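Local coordinates for surface protein VspA (PDB 1YJG), which serves as a variable surface lipoprotein of the relapsing-fever spirochaete's outer membrane, associated with neurotropism, and probably helps evade host immunity through antigenic switching, at the interface of chains A and B. Coordinates in Å, arbitrary orientation; residue numbers count along the deposited sequence, not the author numbering. Chains: chain A/B, Surface protein VspA.

Contact 1: the interface of chains A and B. Residues chain A 56-57, 60; chain B 23, 26.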
loop_
_atom_site.group_PDB
_atom_site.type_symbol
_atom_site.label_atom_id
_atom_site.label_comp_id
_atom_site.label_asym_id
_atom_site.label_seq_id
_atom_site.Cartn_x
_atom_site.Cartn_y
_atom_site.Cartn_z
ATOM N N SER A 56 -8.873 5.134 3.282
ATOM C CA SER A 56 -9.289 3.747 3.004
ATOM C C SER A 56 -8.163 2.738 3.280
ATOM O O SER A 56 -8.416 1.630 3.755
ATOM C CB SER A 56 -9.798 3.613 1.562
ATOM O OG SER A 56 -10.332 2.322 1.323
ATOM N N VAL A 57 -6.929 3.126 2.975
ATOM C CA VAL A 57 -5.774 2.276 3.214
ATOM C C VAL A 57 -5.591 2.138 4.733
ATOM O O VAL A 57 -5.344 1.054 5.210
ATOM C CB VAL A 57 -4.489 2.851 2.563
ATOM C CG1 VAL A 57 -3.249 2.127 3.066
ATOM C CG2 VAL A 57 -4.571 2.750 1.043
ATOM N N ALA A 60 -8.096 -0.200 6.184
ATOM C CA ALA A 60 -7.731 -1.598 5.922
ATOM C C ALA A 60 -6.708 -2.013 6.965
ATOM O O ALA A 60 -6.754 -3.127 7.468
ATOM C CB ALA A 60 -7.160 -1.768 4.519
ATOM N N SER B 23 -2.983 -2.795 -2.519
ATOM C CA SER B 23 -3.388 -1.537 -1.907
ATOM C C SER B 23 -4.200 -0.709 -2.889
ATOM O O SER B 23 -4.973 0.157 -2.479
ATOM C CB SER B 23 -2.179 -0.735 -1.363
ATOM O OG SER B 23 -1.613 0.147 -2.321
ATOM N N GLU B 26 -7.781 -0.916 -2.288
ATOM C CA GLU B 26 -8.235 -0.051 -1.188
ATOM C C GLU B 26 -8.459 1.366 -1.700
ATOM O O GLU B 26 -9.377 2.058 -1.261
ATOM C CB GLU B 26 -7.268 -0.067 0.014
ATOM C CG GLU B 26 -6.919 -1.457 0.578
ATOM C CD GLU B 26 -8.120 -2.291 1.024
ATOM O OE1 GLU B 26 -7.919 -3.493 1.316
ATOM O OE2 GLU B 26 -9.265 -1.774 1.086
HETATM O O HOH W 1 -10.738 -0.403 3.405
#
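A:Ser56 and B:Glu26 join two copies of the core fragment of the variable small protein (Vsp) lipoprotein, a helical bundle, where helix 48-69 of chain A lies against the C-terminal end of helix 3-28 of chain B. It is an instance of a small hydroxyl residue tying one helix to a main-chain carbonyl near the end of another. The direct hydrogen bond runs from the hydroxyl OG of A:Ser56 to the main-chain O of B:Glu26, 2.8 Å away. The hydroxyl comes in at 130° to the C=O and tilted 29° from the carbonyl plane, so the approach is bent. With OG opposite its own backbone N (chi1 -174°), the serine holds its hydroxyl out towards chain B.

A second polar link passes through water 1, which lies 3.1 Å from the main-chain O of A:Ser56 and 3.1 Å from OE2 of the B:Glu26 carboxylate. The glutamate thus meets the same serine at both ends, directly through its backbone and by way of water through its side chain.

Apolar contacts fill the space beside these links. The methyl CB of A:Ala60 caps the flat face of the B:Glu26 carboxylate, 3.7 Å from its carbon CD, and also lies near CG. CG2 of A:Val57 lies 4.0 Å from CB of B:Glu26, the two side chains meeting at a slant. A bend at chi2 turns the glutamate chain so that the carboxylate presents this face to the alanine.

Contact 2: the interface of chains A and B. Residues chain A 26, 30, 40, 50; chain B 49, 52-53, 56.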
loop_
_atom_site.group_PDB
_atom_site.type_symbol
_atom_site.label_atom_id
_atom_site.label_comp_id
_atom_site.label_asym_id
_atom_site.label_seq_id
_atom_site.Cartn_x
_atom_site.Cartn_y
_atom_site.Cartn_z
ATOM N N GLU A 26 3.854 7.261 -0.388
ATOM C CA GLU A 26 3.786 7.257 -1.855
ATOM C C GLU A 26 2.570 8.071 -2.332
ATOM O O GLU A 26 2.603 8.636 -3.418
ATOM C CB GLU A 26 3.752 5.835 -2.437
ATOM C CG GLU A 26 4.886 4.894 -1.997
ATOM C CD GLU A 26 6.297 5.386 -2.306
ATOM O OE1 GLU A 26 7.249 4.785 -1.766
ATOM O OE2 GLU A 26 6.480 6.344 -3.093
ATOM N N ALA A 30 1.845 12.325 -4.485
ATOM C CA ALA A 30 0.842 12.621 -5.514
ATOM C C ALA A 30 0.012 13.866 -5.211
ATOM O O ALA A 30 -0.835 14.254 -6.016
ATOM C CB ALA A 30 -0.080 11.442 -5.699
ATOM N N LEU A 40 3.923 11.937 -13.221
ATOM C CA LEU A 40 3.267 12.915 -12.362
ATOM C C LEU A 40 3.761 14.337 -12.637
ATOM O O LEU A 40 4.962 14.619 -12.617
ATOM C CB LEU A 40 3.453 12.561 -10.881
ATOM C CG LEU A 40 2.765 11.280 -10.389
ATOM C CD1 LEU A 40 2.989 11.107 -8.887
ATOM C CD2 LEU A 40 1.272 11.270 -10.717
ATOM N N LEU A 50 -7.771 11.954 -2.925
ATOM C CA LEU A 50 -6.496 11.312 -2.628
ATOM C C LEU A 50 -6.474 11.053 -1.114
ATOM O O LEU A 50 -6.035 9.989 -0.671
ATOM C CB LEU A 50 -5.316 12.187 -3.071
ATOM C CG LEU A 50 -3.915 11.739 -2.654
ATOM C CD1 LEU A 50 -3.583 10.353 -3.224
ATOM C CD2 LEU A 50 -2.872 12.775 -3.063
ATOM N N LYS B 49 -6.730 13.250 -8.531
ATOM C CA LYS B 49 -5.711 13.090 -7.496
ATOM C C LYS B 49 -5.620 11.678 -6.895
ATOM O O LYS B 49 -4.542 11.245 -6.515
ATOM C CB LYS B 49 -5.862 14.178 -6.425
ATOM C CG LYS B 49 -4.964 15.387 -6.656
ATOM C CD LYS B 49 -5.278 16.110 -7.959
ATOM C CE LYS B 49 -4.226 17.169 -8.284
ATOM N NZ LYS B 49 -4.839 18.453 -8.700
ATOM N N SER B 52 -3.772 9.645 -9.344
ATOM C CA SER B 52 -2.376 10.038 -9.287
ATOM C C SER B 52 -1.717 9.295 -8.132
ATOM O O SER B 52 -0.540 8.946 -8.199
ATOM C CB SER B 52 -2.245 11.543 -9.048
ATOM O OG SER B 52 -2.711 12.265 -10.164
ATOM N N GLY B 53 -2.483 9.088 -7.059
ATOM C CA GLY B 53 -2.009 8.383 -5.874
ATOM C C GLY B 53 -1.694 6.943 -6.226
ATOM O O GLY B 53 -0.652 6.429 -5.856
ATOM N N SER B 56 1.458 6.758 -8.337
ATOM C CA SER B 56 2.636 6.865 -7.485
ATOM C C SER B 56 2.978 5.514 -6.842
ATOM O O SER B 56 4.137 5.130 -6.797
ATOM C CB SER B 56 2.388 7.909 -6.397
ATOM O OG SER B 56 3.505 8.061 -5.559
HETATM O O HOH W 2 6.312 6.497 -5.868
#
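A:Ala30 and A:Leu50 pack against B:Gly53, on helix 48-69 of chain B, where two Vsp-family helical bundles meet in the two-chain assembly in the crystal. Chain A contributes the end of helix 2-28, the segment after it, strand 39-42 and its own helix 48-69; the patch illustrates how small residues let a helix backbone take part in packing.

Among the apolar contacts, the methyl CB of A:Ala30 meets CA of B:Gly53 at 3.6 Å and also sits over the backbone O of B:Ser52. From helix 48-69 of chain A, CD1 of A:Leu50 reaches the same glycine CA at 3.7 Å. CD1 of A:Leu50 also lies 3.5 Å from the main-chain O of B:Lys49, while CB of A:Leu50 packs against CB of the lysine; the aliphatic base of B:Lys49 makes this contact, and its amino end points away. A:Leu40 reaches across from strand 39-42, its CG opposite the carbonyl carbon (chi1 -67°). Its forked end rests against the stretch from B:Ser52 to B:Ser56, CD2 3.9 Å from CB of B:Ser52 and CD1 reaching CB of B:Ser56.

The polar contacts gather at B:Ser56. Water 2 lies 2.8 Å from OE2 of the A:Glu26 carboxylate, 2.7 Å from the main-chain O of B:Ser56 and 3.2 Å from its hydroxyl OG, bridging the chains. The serine hydroxyl also points at the main-chain O of A:Glu26, but the modelled separation is too short to be reliable, and that bond remains doubtful.

Contact 3: the interface of chains A and B. Residues chain A 30, 34-35, 40; chain B 51-52, 55, 103.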
loop_
_atom_site.group_PDB
_atom_site.type_symbol
_atom_site.label_atom_id
_atom_site.label_comp_id
_atom_site.label_asym_id
_atom_site.label_seq_id
_atom_site.Cartn_x
_atom_site.Cartn_y
_atom_site.Cartn_z
ATOM N N ALA A 30 1.845 12.325 -4.485
ATOM C CA ALA A 30 0.842 12.621 -5.514
ATOM C C ALA A 30 0.012 13.866 -5.211
ATOM O O ALA A 30 -0.835 14.254 -6.016
ATOM C CB ALA A 30 -0.080 11.442 -5.699
ATOM N N LYS A 34 -1.056 15.614 -11.144
ATOM C CA LYS A 34 -1.958 14.955 -12.072
ATOM C C LYS A 34 -1.130 13.957 -12.868
ATOM O O LYS A 34 0.095 14.063 -12.913
ATOM C CB LYS A 34 -2.593 15.974 -13.019
ATOM C CG LYS A 34 -1.613 16.698 -13.970
ATOM C CD LYS A 34 -2.356 17.578 -14.971
ATOM C CE LYS A 34 -1.496 17.932 -16.171
ATOM N NZ LYS A 34 -1.705 19.337 -16.639
ATOM N N ILE A 35 -1.784 12.975 -13.476
ATOM C CA ILE A 35 -1.055 12.008 -14.278
ATOM C C ILE A 35 -0.874 12.687 -15.632
ATOM O O ILE A 35 -1.849 12.910 -16.351
ATOM C CB ILE A 35 -1.809 10.683 -14.407
ATOM C CG1 ILE A 35 -1.833 9.962 -13.057
ATOM C CG2 ILE A 35 -1.155 9.805 -15.471
ATOM C CD1 ILE A 35 -2.814 8.807 -13.013
ATOM N N LEU A 40 3.923 11.937 -13.221
ATOM C CA LEU A 40 3.267 12.915 -12.362
ATOM C C LEU A 40 3.761 14.337 -12.637
ATOM O O LEU A 40 4.962 14.619 -12.617
ATOM C CB LEU A 40 3.453 12.561 -10.881
ATOM C CG LEU A 40 2.765 11.280 -10.389
ATOM C CD1 LEU A 40 2.989 11.107 -8.887
ATOM C CD2 LEU A 40 1.272 11.270 -10.717
ATOM N N ILE B 51 -6.279 8.895 -8.564
ATOM C CA ILE B 51 -5.629 8.081 -9.586
ATOM C C ILE B 51 -4.132 8.387 -9.590
ATOM O O ILE B 51 -3.319 7.494 -9.813
ATOM C CB ILE B 51 -6.227 8.274 -11.001
ATOM C CG1 ILE B 51 -7.764 8.280 -10.990
ATOM C CG2 ILE B 51 -5.753 7.142 -11.905
ATOM C CD1 ILE B 51 -8.400 7.138 -10.223
ATOM N N SER B 52 -3.772 9.645 -9.344
ATOM C CA SER B 52 -2.376 10.038 -9.287
ATOM C C SER B 52 -1.717 9.295 -8.132
ATOM O O SER B 52 -0.540 8.946 -8.199
ATOM C CB SER B 52 -2.245 11.543 -9.048
ATOM O OG SER B 52 -2.711 12.265 -10.164
ATOM N N TYR B 55 -1.045 5.897 -9.191
ATOM C CA TYR B 55 0.069 5.936 -10.143
ATOM C C TYR B 55 1.390 5.927 -9.366
ATOM O O TYR B 55 2.305 5.160 -9.672
ATOM C CB TYR B 55 -0.017 7.171 -11.049
ATOM C CG TYR B 55 1.062 7.209 -12.114
ATOM C CD1 TYR B 55 0.831 6.691 -13.384
ATOM C CD2 TYR B 55 2.317 7.747 -11.844
ATOM C CE1 TYR B 55 1.821 6.713 -14.356
ATOM C CE2 TYR B 55 3.308 7.771 -12.804
ATOM C CZ TYR B 55 3.055 7.254 -14.056
ATOM O OH TYR B 55 4.038 7.265 -15.010
ATOM N N LEU B 103 -7.474 10.942 -17.388
ATOM C CA LEU B 103 -7.081 10.760 -15.985
ATOM C C LEU B 103 -6.497 11.961 -15.226
ATOM O O LEU B 103 -6.506 11.961 -13.993
ATOM C CB LEU B 103 -6.097 9.580 -15.905
ATOM C CG LEU B 103 -6.600 8.267 -16.527
ATOM C CD1 LEU B 103 -5.560 7.176 -16.387
ATOM C CD2 LEU B 103 -7.925 7.826 -15.905
#
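A:Ile35 presses the end of its side chain onto helix 48-69 of chain B, where the strand hairpin of one helical bundle packs on a helix of the other, an example of a strand residue lodging between side chains one turn apart. Its terminal methyl CD1 lies 3.6 Å from CG2 of B:Ile51, with the two isoleucines at an angle to each other, and 3.8 Å from CB of B:Tyr55. CD1 of A:Ile35 also rests 3.5 Å from the main-chain O of B:Ile51. Further back, CG1 packs against CA of B:Ser52. With CG1 turned beside its backbone N (chi1 -69°) and CD1 nearly fully extended beyond it (chi2 167°), the isoleucine reaches in between B:Ile51 and B:Tyr55.

CD2 of A:Leu40, on strand 39-42, lies 3.8 Å from ring carbon CD2 of B:Tyr55; the two side chains run past each other in opposite directions. A:Leu40 CD2 and A:Ile35 CG1 keep to the same side of the ring plane, outside the rim, the leucine towards ring CD2 and the isoleucine near ring CG.

B:Leu103, from the short helix 100-103, borders CD1 of A:Ile35 more distantly. Next to A:Ile35 in its strand, CA of A:Lys34 lies 3.4 Å from the hydroxyl OG of B:Ser52.

Contact 2 and contact 3 adjoin, their C-alpha centres about 5 Å apart, and share A:Ala30, A:Leu40 and B:Ser52; the centre of contact 1 lies about 14 Å from the former and 17 Å from the latter. Helix 48-69 enters all three, given by chain A in contact 1, by both chains in contact 2 and by chain B in contact 3. Contacts 1 and 2 hold two-fold twins, A:Ser56 with B:Glu26 in one, B:Ser56 with A:Glu26 in the other, the latter's direct bond doubtful. They are parts of one two-fold symmetric interface, although the structure alone does not show this dimer on the cell surface.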